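Local coordinates for cephalosporin acylase (Bacillus halodurans, PDB 2NLZ) that acts as a cephalosporin acylase of the gamma-glutamyltranspeptidase family, hydrolysing the amide bond that joins the acyl side chain to the cephalosporin nucleus, at the interface of chains A and B. Numbering follows the deposited sequence. Chains: chain A/B, Cephalosporin acylase.

Contact 1: the interface of chains A and B. Residues chain A 291-292, 460-461, 464; chain B 9, 11-12.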
ATOM      1  N   LYS A 291      -9.887  -8.681 -13.499  1.00 52.19           N
ATOM      2  CA  LYS A 291     -10.720  -7.700 -12.809  1.00 45.96           C
ATOM      3  C   LYS A 291     -10.144  -6.288 -12.769  1.00 51.75           C
ATOM      4  O   LYS A 291     -10.853  -5.318 -13.031  1.00 60.32           O
ATOM      5  CB  LYS A 291     -10.978  -8.181 -11.375  1.00 45.43           C
ATOM      6  CG  LYS A 291     -11.704  -7.182 -10.485  1.00 35.99           C
ATOM      7  CD  LYS A 291     -12.131  -7.804  -9.173  1.00 27.72           C
ATOM      8  CE  LYS A 291     -12.532  -6.738  -8.189  1.00 35.76           C
ATOM      9  NZ  LYS A 291     -13.633  -5.905  -8.726  1.00 30.58           N
ATOM     10  N   ASP A 292      -8.863  -6.179 -12.424  1.00 51.76           N
ATOM     11  CA  ASP A 292      -8.251  -4.882 -12.131  1.00 50.67           C
ATOM     12  C   ASP A 292      -7.572  -4.223 -13.340  1.00 46.26           C
ATOM     13  O   ASP A 292      -6.381  -3.916 -13.304  1.00 43.09           O
ATOM     14  CB  ASP A 292      -7.281  -5.000 -10.942  1.00 51.47           C
ATOM     15  CG  ASP A 292      -7.999  -5.191  -9.606  1.00 57.02           C
ATOM     16  OD1 ASP A 292      -8.767  -4.288  -9.192  1.00 51.51           O
ATOM     17  OD2 ASP A 292      -7.780  -6.240  -8.964  1.00 50.80           O
ATOM     18  N   LEU A 460     -13.206 -14.704  -7.170  1.00 21.11           N
ATOM     19  CA  LEU A 460     -12.945 -14.310  -5.792  1.00 25.46           C
ATOM     20  C   LEU A 460     -13.796 -15.123  -4.811  1.00 25.71           C
ATOM     21  O   LEU A 460     -14.958 -15.436  -5.100  1.00 25.40           O
ATOM     22  CB  LEU A 460     -13.200 -12.810  -5.612  1.00 28.72           C
ATOM     23  CG  LEU A 460     -12.031 -11.823  -5.779  1.00 23.33           C
ATOM     24  CD1 LEU A 460     -10.821 -12.437  -6.466  1.00 23.81           C
ATOM     25  CD2 LEU A 460     -12.507 -10.572  -6.524  1.00 30.85           C
ATOM     26  N   ASN A 461     -13.213 -15.470  -3.662  1.00 22.81           N
ATOM     27  CA  ASN A 461     -13.987 -16.083  -2.583  1.00 29.51           C
ATOM     28  C   ASN A 461     -14.973 -15.077  -1.954  1.00 26.99           C
ATOM     29  O   ASN A 461     -14.802 -13.866  -2.119  1.00 29.44           O
ATOM     30  CB  ASN A 461     -13.065 -16.773  -1.553  1.00 25.40           C
ATOM     31  CG  ASN A 461     -12.369 -15.802  -0.598  1.00 23.08           C
ATOM     32  OD1 ASN A 461     -13.001 -14.972   0.057  1.00 24.17           O
ATOM     33  ND2 ASN A 461     -11.060 -15.964  -0.464  1.00 16.37           N
ATOM     34  N   ALA A 464     -13.199 -12.132   0.058  1.00  9.32           N
ATOM     35  CA  ALA A 464     -12.489 -11.338  -0.955  1.00 10.62           C
ATOM     36  C   ALA A 464     -13.416 -10.519  -1.883  1.00 12.87           C
ATOM     37  O   ALA A 464     -13.132  -9.354  -2.182  1.00 17.75           O
ATOM     38  CB  ALA A 464     -11.583 -12.240  -1.776  1.00 11.77           C
TER
ATOM     39  N   SER B   9      -7.349 -17.579  -1.753  1.00 45.76           N
ATOM     40  CA  SER B   9      -6.752 -16.311  -2.176  1.00 33.53           C
ATOM     41  C   SER B   9      -7.494 -15.092  -1.644  1.00 28.38           C
ATOM     42  O   SER B   9      -8.713 -14.958  -1.825  1.00 20.96           O
ATOM     43  CB  SER B   9      -6.699 -16.239  -3.703  1.00 34.51           C
ATOM     44  OG  SER B   9      -6.707 -14.897  -4.151  1.00 33.41           O
ATOM     45  N   PRO B  11      -6.915 -11.293  -2.315  1.00 23.32           N
ATOM     46  CA  PRO B  11      -6.198 -10.235  -3.037  1.00 24.80           C
ATOM     47  C   PRO B  11      -6.313  -8.850  -2.412  1.00 20.55           C
ATOM     48  O   PRO B  11      -5.498  -7.988  -2.707  1.00 17.66           O
ATOM     49  CB  PRO B  11      -6.876 -10.218  -4.420  1.00 24.56           C
ATOM     50  CG  PRO B  11      -7.667 -11.485  -4.501  1.00 22.93           C
ATOM     51  CD  PRO B  11      -8.067 -11.782  -3.086  1.00 25.97           C
ATOM     52  N   TYR B  12      -7.316  -8.641  -1.564  1.00 26.64           N
ATOM     53  CA  TYR B  12      -7.621  -7.313  -1.029  1.00 28.71           C
ATOM     54  C   TYR B  12      -7.517  -7.336   0.497  1.00 34.94           C
ATOM     55  O   TYR B  12      -7.737  -8.382   1.115  1.00 36.82           O
ATOM     56  CB  TYR B  12      -9.017  -6.836  -1.521  1.00 27.66           C
ATOM     57  CG  TYR B  12      -9.214  -7.098  -3.004  1.00 32.75           C
ATOM     58  CD1 TYR B  12      -8.564  -6.311  -3.959  1.00 24.90           C
ATOM     59  CD2 TYR B  12      -9.996  -8.170  -3.454  1.00 27.30           C
ATOM     60  CE1 TYR B  12      -8.702  -6.562  -5.312  1.00 24.65           C
ATOM     61  CE2 TYR B  12     -10.142  -8.429  -4.814  1.00 34.91           C
ATOM     62  CZ  TYR B  12      -9.487  -7.617  -5.736  1.00 38.87           C
ATOM     63  OH  TYR B  12      -9.602  -7.847  -7.088  1.00 24.58           O
TER
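B:Tyr12 turns its CG away from its own carbonyl carbon (chi1 -45°), while A:Asp292, with CG likewise opposite the carbonyl carbon (chi1 -72°), reaches towards it from the opposite direction. The two side chains meet at the phenol hydroxyl: B:Tyr12 OH donates a hydrogen bond to the carboxylate oxygen A:Asp292 OD2 at 3.1 Å. The hydroxyl comes in on the syn side of that oxygen, somewhat out of the carboxylate plane, and the carboxylate is turned 69° from the ring.

The ring is the centre of the patch and is gripped mainly along its rim. About a quarter-turn round the rim from the carboxylate, on the CE2 side, the methyl A:Leu460 CD2 lies in the plane of the ring, 3.6 Å from B:Tyr12 CE2; the two side chains cross at about a right angle. The aliphatic end of A:Lys291 passes obliquely by the hydroxyl end, with its CE 4.0 Å from B:Tyr12 CZ, and its bend at the last torsion carries the ammonium group past the phenol. One face of the ring is covered from within chain B, where B:Pro11 CB sits 3.7 Å above its centre and probably restricts how the ring can tilt.

B:Pro11 also makes its own apolar contacts with chain A. Its CG touches the other methyl of A:Leu460, CD1, at 3.8 Å, so the two branches of the leucine divide between proline and tyrosine. Its CD packs against A:Ala464 CB at the same separation.

A:Asn461 OD1 receives the backbone N-H of A:Ala464 at 2.8 Å, with the donor above the carbonyl plane, in the manner of a helix N-cap. The N-terminal segment of chain B lies in loop conformation against the start of helix 462-467 and the loop preceding helix 294-314 of chain A.

Contact 2: the interface of chains A and B. Residues chain A 10, 16, 158, 531-533; chain B 15, 17-18.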
ATOM      1  N   TYR A  10      -7.779   2.707  12.945  1.00 25.47           N
ATOM      2  CA  TYR A  10      -7.293   1.438  12.418  1.00 25.23           C
ATOM      3  C   TYR A  10      -6.165   1.693  11.437  1.00 23.47           C
ATOM      4  O   TYR A  10      -6.392   1.716  10.224  1.00 27.43           O
ATOM      5  CB  TYR A  10      -8.429   0.673  11.738  1.00 19.74           C
ATOM      6  CG  TYR A  10      -9.543   0.271  12.679  1.00 20.01           C
ATOM      7  CD1 TYR A  10      -9.462  -0.900  13.427  1.00 16.34           C
ATOM      8  CD2 TYR A  10     -10.679   1.061  12.821  1.00 11.13           C
ATOM      9  CE1 TYR A  10     -10.481  -1.274  14.289  1.00 10.06           C
ATOM     10  CE2 TYR A  10     -11.699   0.694  13.680  1.00 32.39           C
ATOM     11  CZ  TYR A  10     -11.591  -0.476  14.417  1.00 22.94           C
ATOM     12  OH  TYR A  10     -12.602  -0.856  15.273  1.00 25.85           O
ATOM     13  N   ARG A  16      -9.750 -11.087   7.028  1.00 31.23           N
ATOM     14  CA  ARG A  16     -10.875 -11.937   7.405  1.00 26.80           C
ATOM     15  C   ARG A  16     -10.797 -13.190   6.558  1.00 26.57           C
ATOM     16  O   ARG A  16     -10.903 -13.123   5.337  1.00 35.22           O
ATOM     17  CB  ARG A  16     -12.218 -11.239   7.182  1.00 20.34           C
ATOM     18  CG  ARG A  16     -12.606 -10.288   8.282  1.00 13.80           C
ATOM     19  CD  ARG A  16     -13.926  -9.577   7.970  1.00 10.48           C
ATOM     20  NE  ARG A  16     -14.273  -8.576   8.991  1.00 15.62           N
ATOM     21  CZ  ARG A  16     -14.948  -8.824  10.115  1.00  8.40           C
ATOM     22  NH1 ARG A  16     -15.383 -10.043  10.399  1.00 22.37           N
ATOM     23  NH2 ARG A  16     -15.196  -7.842  10.953  1.00 28.29           N
ATOM     24  N   THR A 158     -20.117   2.170  15.735  1.00 52.51           N
ATOM     25  CA  THR A 158     -20.680   2.420  14.403  1.00 53.72           C
ATOM     26  C   THR A 158     -22.166   2.757  14.495  1.00 52.36           C
ATOM     27  O   THR A 158     -22.618   3.767  13.948  1.00 50.51           O
ATOM     28  CB  THR A 158     -20.458   1.235  13.438  1.00 56.28           C
ATOM     29  OG1 THR A 158     -19.102   0.791  13.533  1.00 55.17           O
ATOM     30  CG2 THR A 158     -20.737   1.653  12.002  1.00 51.73           C
ATOM     31  N   ARG A 531     -16.506  -3.514   6.169  1.00 20.97           N
ATOM     32  CA  ARG A 531     -16.679  -2.080   6.481  1.00 25.97           C
ATOM     33  C   ARG A 531     -17.590  -1.736   7.674  1.00 32.25           C
ATOM     34  O   ARG A 531     -17.809  -0.563   7.958  1.00 40.74           O
ATOM     35  CB  ARG A 531     -17.151  -1.317   5.243  1.00 17.48           C
ATOM     36  CG  ARG A 531     -16.173  -1.363   4.097  1.00 17.88           C
ATOM     37  CD  ARG A 531     -16.886  -1.142   2.761  1.00 18.45           C
ATOM     38  NE  ARG A 531     -16.043  -1.394   1.585  1.00 19.72           N
ATOM     39  CZ  ARG A 531     -15.777  -2.603   1.080  1.00 16.70           C
ATOM     40  NH1 ARG A 531     -16.259  -3.701   1.651  1.00 24.35           N
ATOM     41  NH2 ARG A 531     -15.012  -2.716  -0.005  1.00 22.92           N
ATOM     42  N   THR A 532     -18.103  -2.751   8.369  1.00 31.07           N
ATOM     43  CA  THR A 532     -19.005  -2.559   9.515  1.00 32.78           C
ATOM     44  C   THR A 532     -18.847  -3.691  10.554  1.00 34.54           C
ATOM     45  O   THR A 532     -18.110  -4.647  10.317  1.00 27.00           O
ATOM     46  CB  THR A 532     -20.485  -2.452   9.042  1.00 33.93           C
ATOM     47  OG1 THR A 532     -21.331  -2.059  10.130  1.00 47.88           O
ATOM     48  CG2 THR A 532     -20.973  -3.781   8.486  1.00 37.49           C
ATOM     49  N   ASP A 533     -19.525  -3.573  11.699  1.00 39.64           N
ATOM     50  CA  ASP A 533     -19.607  -4.673  12.668  1.00 43.46           C
ATOM     51  C   ASP A 533     -20.459  -5.738  12.027  1.00 42.59           C
ATOM     52  O   ASP A 533     -21.395  -5.423  11.302  1.00 60.91           O
ATOM     53  CB  ASP A 533     -20.308  -4.245  13.955  1.00 48.63           C
ATOM     54  CG  ASP A 533     -19.779  -2.946  14.517  1.00 54.78           C
ATOM     55  OD1 ASP A 533     -18.580  -2.891  14.858  1.00 59.87           O
ATOM     56  OD2 ASP A 533     -20.577  -1.988  14.645  1.00 63.15           O
TER
ATOM     57  N   ARG B  15     -11.094  -5.597   6.995  1.00 33.23           N
ATOM     58  CA  ARG B  15     -11.253  -4.802   8.210  0.50 31.28           C
ATOM     59  C   ARG B  15     -11.947  -5.634   9.275  1.00 30.58           C
ATOM     60  O   ARG B  15     -12.955  -6.291   8.991  1.00 41.99           O
ATOM     61  CB  ARG B  15     -12.107  -3.556   7.928  0.50 30.80           C
ATOM     62  CG  ARG B  15     -11.378  -2.212   7.886  0.50 45.27           C
ATOM     63  CD  ARG B  15     -11.429  -1.470   9.230  0.50 47.46           C
ATOM     64  NE  ARG B  15     -12.760  -0.960   9.561  0.50 49.12           N
ATOM     65  CZ  ARG B  15     -13.102   0.323   9.653  0.50 40.67           C
ATOM     66  NH1 ARG B  15     -12.215   1.289   9.448  0.50 30.12           N
ATOM     67  NH2 ARG B  15     -14.350   0.638   9.962  0.50 37.17           N
ATOM     68  N   ASN B  17     -13.614  -4.768  12.880  1.00 21.86           N
ATOM     69  CA  ASN B  17     -13.987  -3.824  13.914  1.00 21.34           C
ATOM     70  C   ASN B  17     -13.875  -4.477  15.284  1.00 21.09           C
ATOM     71  O   ASN B  17     -14.094  -5.688  15.440  1.00 23.90           O
ATOM     72  CB  ASN B  17     -15.408  -3.284  13.681  1.00 21.25           C
ATOM     73  CG  ASN B  17     -15.458  -2.157  12.650  1.00 33.39           C
ATOM     74  OD1 ASN B  17     -14.434  -1.736  12.111  1.00 50.03           O
ATOM     75  ND2 ASN B  17     -16.656  -1.662  12.379  1.00 44.11           N
ATOM     76  N   VAL B  18     -13.513  -3.666  16.268  1.00 18.83           N
ATOM     77  CA  VAL B  18     -13.497  -4.077  17.668  1.00 18.48           C
ATOM     78  C   VAL B  18     -14.874  -4.570  18.082  1.00 19.87           C
ATOM     79  O   VAL B  18     -15.886  -3.944  17.760  1.00 23.09           O
ATOM     80  CB  VAL B  18     -13.097  -2.896  18.588  1.00 20.03           C
ATOM     81  CG1 VAL B  18     -13.019  -3.345  20.046  1.00 22.19           C
ATOM     82  CG2 VAL B  18     -11.767  -2.291  18.137  1.00 13.60           C
TER
HETATM   83  O   HOH W   1     -15.464  -5.284  10.354  1.00  2.00           O
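A:Arg16 and B:Arg15 meet where the N-terminal segments of two subunits of this gamma-glutamyltranspeptidase-family protein run past each other. The side-chain nitrogen A:Arg16 NE donates a hydrogen bond to the backbone carbonyl B:Arg15 O at 2.6 Å. That oxygen lies at the edge of the guanidinium, and the donor is tilted 23° from the carbonyl plane. A:Arg16 is extended from CG to NE, which carries its head across to the partner backbone, and NH2 adds a weak second bond to the same oxygen.

A:Tyr10 makes the other firm bond: its phenol oxygen OH accepts the backbone N-H of B:Val18 at 3.1 Å, in a nearly straight line. The methyl B:Val18 CG2 lies beside the hydroxyl. Further along the ring, the B:Arg15 side chain crosses at about a right angle, bent at chi2 and chi3 so that its guanidinium comes over the ring rim. The two planes are 35° apart, and A:Tyr10 CD2 stands 3.6 Å above the guanidinium plane, off its centre; the overlap is partial and skewed.

Between these contacts B:Asn17 is buried against chain A. With CG opposite its carbonyl carbon (chi1 -81°), it sends the amide nitrogen ND2 towards A:Asp533 OD1, a weak hydrogen bond at 3.4 Å to a poorly ordered carboxylate. Its amide plane is turned only modestly from that of the A:Tyr10 ring.

Water 1 ties the backbones together in a second layer. It is 2.6 Å from A:Arg16 NH2 and 2.7 Å from the carbonyl A:Thr532 O, and it also bonds B:Arg15 O and the backbone N of B:Asn17. The water thereby links the A:Arg16 head to the 531-533 loop. Farther out, A:Thr158 OG1, near the start of helix 157-173, gives a weak bond to A:Asp533 OD2, the carboxylate oxygen other than the one facing B:Asn17.

Contact 1 and contact 2 lie about 19 Å apart, measured between the centres of their C-alpha atoms, and have no residue in common. Both use the same N-terminal stretch of chain B: residues 9-12 serve contact 1, and residues 15-18 continue into contact 2. Chain A meets that stretch with different parts of its fold, adding its own N-terminal segment only at contact 2. Because the interface is two-fold symmetric, each contact recurs with the chains exchanged, giving a reciprocal embrace by the N-terminal segments. The deposited assembly holds four copies, and this pairing may or may not persist in solution.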